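Local coordinates for NAD nucleotidase (PDB 3ZTV), which hydrolyses NAD to adenosine and nicotinamide riboside, acting as a zinc-dependent periplasmic pyrophosphatase and 5'-nucleotidase with broad specificity for mono- and dinucleotides, at residues T182-A187 with Q214-I219; K208-A213 with V259-G264. All blocks are in the same frame, centred on the assembly; numbering follows the deposited sequence.

Interaction 1 of 2, residues T182-A187 with Q214-I219; sequences TAQIMA and QKVNDI
Ala183, Gln184 and Ala187 on helix 179-191 receive Val216 and Ile219 in a mixed contact, part apolar and part polar, between this helix and the turn that leads from helix 206-215 into strand 221-224. The site lies in the calcineurin-like phosphoesterase region, where two successive beta-alpha-beta crossovers set neighbouring helices against the same sheet, and the chain leaving helix 206-215 packs against the preceding helix of the series. The helix gives way at Val216; the chain turns at Asp218 (phi 79°) and runs past helix 179-191 toward strand 221-224. Ile219 spans one turn of that helix: its CG1 lies 3.8 Å from Ala187 CB, and its CD1 reaches 3.9 Å from Ala183 CB. With CD1 extended (chi2 178°), the branch is long enough to meet both alanines. Just before it, Asp218 CB comes to 4.1 Å from Ala187 CB. The side chains of Gln184 and Val216 lie alongside one another and point opposite ways, with Gln184 CB 3.9 Å from Val216 CG1 and Gln184 CD 3.7 Å from the same methyl. Gln184 CG stands anti to its backbone N (chi1 -176°), and a bend at chi2 carries the carboxamide over to the backbone N and O of Asn217. On the sheet side, Ile219 rests on Leu200 and Ala187 on Ile198, both of strand 198-203, while Gln184 also packs on Tyr177 of the second subunit. The contact thus joins two chemistries: small alanines let Ile219 approach closely and bury apolar surface, while the Gln184 chain covers Val216 and sets its polar amide against the Asn217 main chain, at the side facing the dimer partner.

Interaction 2 of 2, residues K208-A213 with V259-G264; sequences KNIEIA and VFVMEG
Asn209 brings the flat group among the touching side chains, yet it meets Val261 through its aliphatic base, CB lying 4.3 Å from Val261 CG1. Neither face of its carboxamide is covered by strand 259-263, but the side chain packs on Ala204 and Ile222, and its two polar ends are taken up elsewhere, OD1 by Ser202 OG and ND2 by Thr224 OG1, tying the helix to two adjoining strands of the sheet. The ring of Phe260 points to the other side of the strand. Well clear of the strand, Glu211 forms a salt bridge through OE1 with Lys208 NZ, on the syn side and 31° out of plane, and another through OE2 with Lys215 NZ. What remains between helix and strand is aliphatic. The two run almost exactly antiparallel, at 174°, with their axes 8.9 Å apart, the layered packing of an alpha/beta fold in which helix 206-215 covers the sheet. Strand alternation turns Val259 and Val261 toward the helix, and Ala213 CB sits against both, 3.7 Å from Val259 CG1 and 3.9 Å from Val261 CG2. With Val259 CG1 anti to the backbone N (chi1 -174°), that methyl meets Ala213 CB and the other, CG2, beside the backbone N, reaches Ala213 O at 3.6 Å. Nearer the helix start, Ile210 CG1 makes a looser approach to Val261 CG1 at 4.4 Å, while its side chain also packs on Leu249 and Phe251 of the edge strand 249-252. The chemistry is that of a small residue set against beta-branched ones: the alanine methyl permits close approach and no hydrogen bond crosses between the segments. The price is Ala213 O, a carbonyl near the helix end that is buried by the valine methyl and finds no partner in the model.

How the interactions relate
Helix 206-215 belongs to both contacts. Its end and the turn after it meet helix 179-191 in interaction 1, and its preceding turns lie on strand 258-263 in interaction 2. The two centres are 12 Å apart and the contacts touch directly: Ile219 O lies 3.4 Å from Val259 CG2, and Ala183 CB 4.2 Å from Ile212 CG2, giving a continuous layer from one helix to the next and down to the sheet. Interaction 1 faces the second subunit and is remote from the zinc site. Interaction 2 comes nearer: the Asn209 side chain is about 7 Å from that of His203, a probable zinc ligand, and about 11 Å from a bound zinc ion.

Interaction 1 of 2, residues T182-A187 with Q214-I219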
ATOM      1  N   THR A 182       7.762  -0.297  -0.778  1.00  4.67           N
ATOM      2  CA  THR A 182       8.850  -0.036  -1.712  1.00  5.61           C
ATOM      3  C   THR A 182      10.183  -0.545  -1.169  1.00  5.26           C
ATOM      4  O   THR A 182      10.969  -1.157  -1.897  1.00  5.06           O
ATOM      5  CB  THR A 182       8.958   1.465  -2.094  1.00  4.73           C
ATOM      6  OG1 THR A 182       7.734   1.891  -2.715  1.00  6.09           O
ATOM      7  CG2 THR A 182      10.149   1.698  -3.028  1.00  5.28           C
ATOM      8  N   ALA A 183      10.456  -0.247   0.098  1.00  4.94           N
ATOM      9  CA  ALA A 183      11.693  -0.718   0.718  1.00  4.30           C
ATOM     10  C   ALA A 183      11.829  -2.238   0.629  1.00  3.75           C
ATOM     11  O   ALA A 183      12.877  -2.748   0.238  1.00  4.89           O
ATOM     12  CB  ALA A 183      11.801  -0.237   2.167  1.00  6.06           C
ATOM     13  N   GLN A 184      10.772  -2.967   0.945  1.00  5.21           N
ATOM     14  CA  GLN A 184      10.885  -4.427   0.924  1.00  4.42           C
ATOM     15  C   GLN A 184      10.995  -4.982  -0.477  1.00  5.17           C
ATOM     16  O   GLN A 184      11.801  -5.873  -0.728  1.00  5.80           O
ATOM     17  CB  GLN A 184       9.721  -5.113   1.634  1.00  5.71           C
ATOM     18  CG  GLN A 184       9.864  -6.649   1.716  1.00  5.89           C
ATOM     19  CD  GLN A 184      11.109  -7.083   2.493  1.00  6.20           C
ATOM     20  OE1 GLN A 184      12.220  -7.136   1.952  1.00  9.60           O
ATOM     21  NE2 GLN A 184      10.926  -7.376   3.763  1.00  5.00           N
ATOM     22  N   ILE A 185      10.187  -4.463  -1.400  1.00  5.11           N
ATOM     23  CA  ILE A 185      10.198  -4.979  -2.758  1.00  5.54           C
ATOM     24  C   ILE A 185      11.552  -4.677  -3.406  1.00  5.42           C
ATOM     25  O   ILE A 185      12.133  -5.539  -4.077  1.00  5.96           O
ATOM     26  CB  ILE A 185       9.026  -4.411  -3.580  1.00  5.35           C
ATOM     27  CG1 ILE A 185       7.679  -4.863  -2.996  1.00  5.87           C
ATOM     28  CG2 ILE A 185       9.148  -4.803  -5.057  1.00  6.23           C
ATOM     29  CD1 ILE A 185       7.567  -6.378  -2.760  1.00  7.38           C
ATOM     30  N   MET A 186      12.077  -3.469  -3.182  1.00  5.48           N
ATOM     31  CA  MET A 186      13.391  -3.129  -3.734  1.00  4.99           C
ATOM     32  C   MET A 186      14.482  -4.048  -3.186  1.00  4.95           C
ATOM     33  O   MET A 186      15.303  -4.568  -3.944  1.00  6.28           O
ATOM     34  CB  MET A 186      13.763  -1.675  -3.427  1.00  5.32           C
ATOM     35  CG  MET A 186      12.962  -0.645  -4.225  1.00  6.44           C
ATOM     36  SD  MET A 186      13.213  -0.715  -6.032  1.00  6.51           S
ATOM     37  CE  MET A 186      14.973  -0.405  -6.129  1.00  8.40           C
ATOM     38  N   ALA A 187      14.505  -4.243  -1.871  1.00  4.93           N
ATOM     39  CA  ALA A 187      15.542  -5.058  -1.258  1.00  5.45           C
ATOM     40  C   ALA A 187      15.401  -6.519  -1.699  1.00  6.05           C
ATOM     41  O   ALA A 187      16.401  -7.185  -1.957  1.00  6.91           O
ATOM     42  CB  ALA A 187      15.504  -4.930   0.261  1.00  5.82           C
ATOM     43  N   GLN A 214      12.185  -2.626  11.623  1.00  5.37           N
ATOM     44  CA  GLN A 214      11.577  -3.724  12.379  1.00  6.89           C
ATOM     45  C   GLN A 214      10.650  -4.605  11.554  1.00  7.15           C
ATOM     46  O   GLN A 214      10.331  -5.726  11.968  1.00  8.22           O
ATOM     47  CB  GLN A 214      10.832  -3.173  13.589  1.00  8.75           C
ATOM     48  CG  GLN A 214      11.751  -2.516  14.602  1.00  9.77           C
ATOM     49  CD  GLN A 214      10.988  -1.851  15.720  1.00 14.34           C
ATOM     50  OE1 GLN A 214      10.498  -0.733  15.567  1.00 17.84           O
ATOM     51  NE2 GLN A 214      10.876  -2.534  16.852  1.00 14.73           N
ATOM     52  N   LYS A 215      10.231  -4.116  10.390  1.00  6.52           N
ATOM     53  CA  LYS A 215       9.221  -4.807   9.584  1.00  6.62           C
ATOM     54  C   LYS A 215       9.711  -5.307   8.237  1.00  6.03           C
ATOM     55  O   LYS A 215       9.021  -6.078   7.575  1.00  8.10           O
ATOM     56  CB  LYS A 215       7.997  -3.912   9.372  1.00  9.59           C
ATOM     57  CG  LYS A 215       7.212  -3.635  10.638  1.00 11.83           C
ATOM     58  CD  LYS A 215       5.923  -2.880  10.364  1.00 16.40           C
ATOM     59  CE  LYS A 215       5.111  -2.714  11.641  1.00 18.72           C
ATOM     60  NZ  LYS A 215       3.874  -1.910  11.420  1.00 23.46           N
ATOM     61  N   VAL A 216      10.890  -4.866   7.815  1.00  6.78           N
ATOM     62  CA  VAL A 216      11.398  -5.156   6.482  1.00  5.77           C
ATOM     63  C   VAL A 216      12.740  -5.877   6.593  1.00  5.94           C
ATOM     64  O   VAL A 216      13.589  -5.487   7.398  1.00  6.27           O
ATOM     65  CB  VAL A 216      11.563  -3.842   5.665  1.00  6.36           C
ATOM     66  CG1 VAL A 216      12.294  -4.083   4.356  1.00  6.00           C
ATOM     67  CG2 VAL A 216      10.205  -3.179   5.422  1.00  7.54           C
ATOM     68  N   ASN A 217      12.914  -6.923   5.789  1.00  5.95           N
ATOM     69  CA  ASN A 217      14.161  -7.686   5.763  1.00  6.64           C
ATOM     70  C   ASN A 217      15.175  -7.188   4.731  1.00  5.96           C
ATOM     71  O   ASN A 217      14.828  -6.486   3.772  1.00  7.36           O
ATOM     72  CB  ASN A 217      13.879  -9.179   5.504  1.00  5.99           C
ATOM     73  CG  ASN A 217      13.029  -9.812   6.585  1.00  7.99           C
ATOM     74  OD1 ASN A 217      12.041 -10.509   6.301  1.00 11.26           O
ATOM     75  ND2 ASN A 217      13.396  -9.567   7.825  1.00  6.32           N
ATOM     76  N   ASP A 218      16.436  -7.554   4.945  1.00  6.89           N
ATOM     77  CA  ASP A 218      17.500  -7.424   3.955  1.00  6.78           C
ATOM     78  C   ASP A 218      18.094  -6.016   3.818  1.00  6.10           C
ATOM     79  O   ASP A 218      18.916  -5.772   2.932  1.00  7.74           O
ATOM     80  CB  ASP A 218      17.044  -7.979   2.598  1.00 10.01           C
ATOM     81  CG  ASP A 218      16.586  -9.423   2.689  1.00 16.31           C
ATOM     82  OD1 ASP A 218      17.316 -10.249   3.275  1.00 20.31           O
ATOM     83  OD2 ASP A 218      15.482  -9.711   2.194  1.00 22.18           O
ATOM     84  N   ILE A 219      17.696  -5.113   4.711  1.00  5.49           N
ATOM     85  CA  ILE A 219      18.263  -3.753   4.721  1.00  5.97           C
ATOM     86  C   ILE A 219      19.127  -3.568   5.973  1.00  5.61           C
ATOM     87  O   ILE A 219      18.664  -3.795   7.092  1.00  6.83           O
ATOM     88  CB  ILE A 219      17.154  -2.674   4.642  1.00  5.50           C
ATOM     89  CG1 ILE A 219      16.332  -2.850   3.356  1.00  6.07           C
ATOM     90  CG2 ILE A 219      17.743  -1.259   4.759  1.00  5.76           C
ATOM     91  CD1 ILE A 219      15.190  -1.849   3.225  1.00  6.77           C
TER

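Interaction 2 of 2, residues K208-A213 with V259-G264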
ATOM      1  N   LYS A 208       9.118   6.418  10.611  1.00  5.90           N
ATOM      2  CA  LYS A 208       8.868   5.459   9.540  1.00  5.61           C
ATOM      3  C   LYS A 208      10.096   4.585   9.288  1.00  5.20           C
ATOM      4  O   LYS A 208       9.963   3.388   9.043  1.00  5.68           O
ATOM      5  CB  LYS A 208       8.418   6.177   8.261  1.00  5.74           C
ATOM      6  CG  LYS A 208       8.208   5.250   7.069  1.00  6.93           C
ATOM      7  CD  LYS A 208       7.065   4.250   7.264  1.00  7.77           C
ATOM      8  CE  LYS A 208       5.736   4.943   7.444  1.00  9.57           C
ATOM      9  NZ  LYS A 208       4.617   3.954   7.457  1.00 12.30           N
ATOM     10  N   ASN A 209      11.292   5.159   9.372  1.00  5.36           N
ATOM     11  CA  ASN A 209      12.516   4.378   9.188  1.00  4.56           C
ATOM     12  C   ASN A 209      12.732   3.331  10.298  1.00  5.19           C
ATOM     13  O   ASN A 209      13.247   2.236  10.032  1.00  5.86           O
ATOM     14  CB  ASN A 209      13.749   5.282   9.048  1.00  5.29           C
ATOM     15  CG  ASN A 209      13.792   6.003   7.718  1.00  4.54           C
ATOM     16  OD1 ASN A 209      13.067   5.640   6.779  1.00  5.10           O
ATOM     17  ND2 ASN A 209      14.664   7.003   7.620  1.00  5.84           N
ATOM     18  N   ILE A 210      12.354   3.668  11.531  1.00  5.44           N
ATOM     19  CA  ILE A 210      12.377   2.705  12.635  1.00  5.11           C
ATOM     20  C   ILE A 210      11.370   1.575  12.376  1.00  6.42           C
ATOM     21  O   ILE A 210      11.661   0.398  12.637  1.00  7.22           O
ATOM     22  CB  ILE A 210      12.120   3.432  13.974  1.00  5.46           C
ATOM     23  CG1 ILE A 210      13.342   4.283  14.323  1.00  7.72           C
ATOM     24  CG2 ILE A 210      11.826   2.430  15.089  1.00  8.83           C
ATOM     25  CD1 ILE A 210      13.100   5.317  15.419  1.00  9.28           C
ATOM     26  N   GLU A 211      10.195   1.915  11.859  1.00  7.15           N
ATOM     27  CA  GLU A 211       9.232   0.899  11.460  1.00  6.88           C
ATOM     28  C   GLU A 211       9.795  -0.016  10.362  1.00  5.62           C
ATOM     29  O   GLU A 211       9.653  -1.245  10.429  1.00  7.13           O
ATOM     30  CB  GLU A 211       7.925   1.554  11.000  1.00  9.05           C
ATOM     31  CG  GLU A 211       6.764   0.595  10.810  1.00 12.19           C
ATOM     32  CD  GLU A 211       5.502   1.277  10.310  1.00 14.08           C
ATOM     33  OE1 GLU A 211       5.572   2.451   9.887  1.00 14.10           O
ATOM     34  OE2 GLU A 211       4.435   0.629  10.331  1.00 20.47           O
ATOM     35  N   ILE A 212      10.423   0.569   9.346  1.00  6.16           N
ATOM     36  CA  ILE A 212      11.037  -0.217   8.289  1.00  5.63           C
ATOM     37  C   ILE A 212      12.084  -1.186   8.855  1.00  5.04           C
ATOM     38  O   ILE A 212      12.115  -2.376   8.485  1.00  6.41           O
ATOM     39  CB  ILE A 212      11.646   0.702   7.199  1.00  5.26           C
ATOM     40  CG1 ILE A 212      10.537   1.428   6.428  1.00  5.63           C
ATOM     41  CG2 ILE A 212      12.537  -0.080   6.254  1.00  6.05           C
ATOM     42  CD1 ILE A 212      11.036   2.525   5.479  1.00  7.03           C
ATOM     43  N   ALA A 213      12.923  -0.687   9.763  1.00  5.07           N
ATOM     44  CA  ALA A 213      13.959  -1.524  10.370  1.00  5.25           C
ATOM     45  C   ALA A 213      13.368  -2.769  11.028  1.00  6.25           C
ATOM     46  O   ALA A 213      13.958  -3.847  10.973  1.00  7.85           O
ATOM     47  CB  ALA A 213      14.764  -0.728  11.379  1.00  6.56           C
ATOM     48  N   VAL A 259      19.790  -4.091  12.158  1.00  5.57           N
ATOM     49  CA  VAL A 259      19.576  -2.940  11.286  1.00  5.08           C
ATOM     50  C   VAL A 259      19.956  -1.694  12.080  1.00  6.54           C
ATOM     51  O   VAL A 259      19.531  -1.537  13.233  1.00  6.24           O
ATOM     52  CB  VAL A 259      18.093  -2.806  10.859  1.00  4.47           C
ATOM     53  CG1 VAL A 259      17.929  -1.674   9.823  1.00  6.39           C
ATOM     54  CG2 VAL A 259      17.522  -4.132  10.308  1.00  6.67           C
ATOM     55  N   PHE A 260      20.712  -0.796  11.458  1.00  4.61           N
ATOM     56  CA  PHE A 260      21.129   0.447  12.116  1.00  4.17           C
ATOM     57  C   PHE A 260      20.435   1.642  11.471  1.00  4.66           C
ATOM     58  O   PHE A 260      20.282   1.680  10.253  1.00  6.45           O
ATOM     59  CB  PHE A 260      22.651   0.572  12.064  1.00  6.58           C
ATOM     60  CG  PHE A 260      23.343  -0.549  12.772  1.00  5.17           C
ATOM     61  CD1 PHE A 260      23.510  -0.506  14.148  1.00  6.29           C
ATOM     62  CD2 PHE A 260      23.757  -1.681  12.089  1.00  6.97           C
ATOM     63  CE1 PHE A 260      24.113  -1.560  14.833  1.00  7.83           C
ATOM     64  CE2 PHE A 260      24.368  -2.743  12.769  1.00  7.11           C
ATOM     65  CZ  PHE A 260      24.544  -2.676  14.135  1.00  7.72           C
ATOM     66  N   VAL A 261      19.988   2.584  12.297  1.00  4.42           N
ATOM     67  CA  VAL A 261      19.247   3.760  11.833  1.00  4.58           C
ATOM     68  C   VAL A 261      19.855   5.007  12.463  1.00  5.26           C
ATOM     69  O   VAL A 261      20.098   5.042  13.675  1.00  5.25           O
ATOM     70  CB  VAL A 261      17.768   3.670  12.282  1.00  5.24           C
ATOM     71  CG1 VAL A 261      16.980   4.912  11.857  1.00  6.43           C
ATOM     72  CG2 VAL A 261      17.114   2.386  11.766  1.00  6.53           C
ATOM     73  N   MET A 262      20.102   6.045  11.672  1.00  3.82           N
ATOM     74  CA  MET A 262      20.634   7.276  12.251  1.00  4.21           C
ATOM     75  C   MET A 262      20.340   8.497  11.387  1.00  5.39           C
ATOM     76  O   MET A 262      20.257   8.395  10.165  1.00  5.35           O
ATOM     77  CB  MET A 262      22.140   7.170  12.531  1.00  5.71           C
ATOM     78  CG  MET A 262      23.039   7.205  11.314  1.00  6.23           C
ATOM     79  SD  MET A 262      22.976   5.733  10.275  1.00  6.73           S
ATOM     80  CE  MET A 262      24.422   6.042   9.257  1.00  7.97           C
ATOM     81  N   GLU A 263      20.195   9.650  12.049  1.00  5.20           N
ATOM     82  CA  GLU A 263      20.005  10.953  11.410  1.00  4.06           C
ATOM     83  C   GLU A 263      21.128  11.881  11.885  1.00  4.86           C
ATOM     84  O   GLU A 263      21.845  11.561  12.856  1.00  6.13           O
ATOM     85  CB  GLU A 263      18.635  11.524  11.789  1.00  5.37           C
ATOM     86  CG  GLU A 263      18.168  12.700  10.950  1.00  5.74           C
ATOM     87  CD  GLU A 263      16.695  13.009  11.123  1.00  6.53           C
ATOM     88  OE1 GLU A 263      16.104  12.663  12.160  1.00  7.77           O
ATOM     89  OE2 GLU A 263      16.107  13.608  10.204  1.00  7.22           O
ATOM     90  N   GLY A 264      21.271  13.024  11.208  1.00  4.74           N
ATOM     91  CA  GLY A 264      22.325  13.988  11.494  1.00  6.29           C
ATOM     92  C   GLY A 264      21.801  15.381  11.820  1.00  4.66           C
ATOM     93  O   GLY A 264      22.288  16.392  11.296  1.00  5.68           O
TER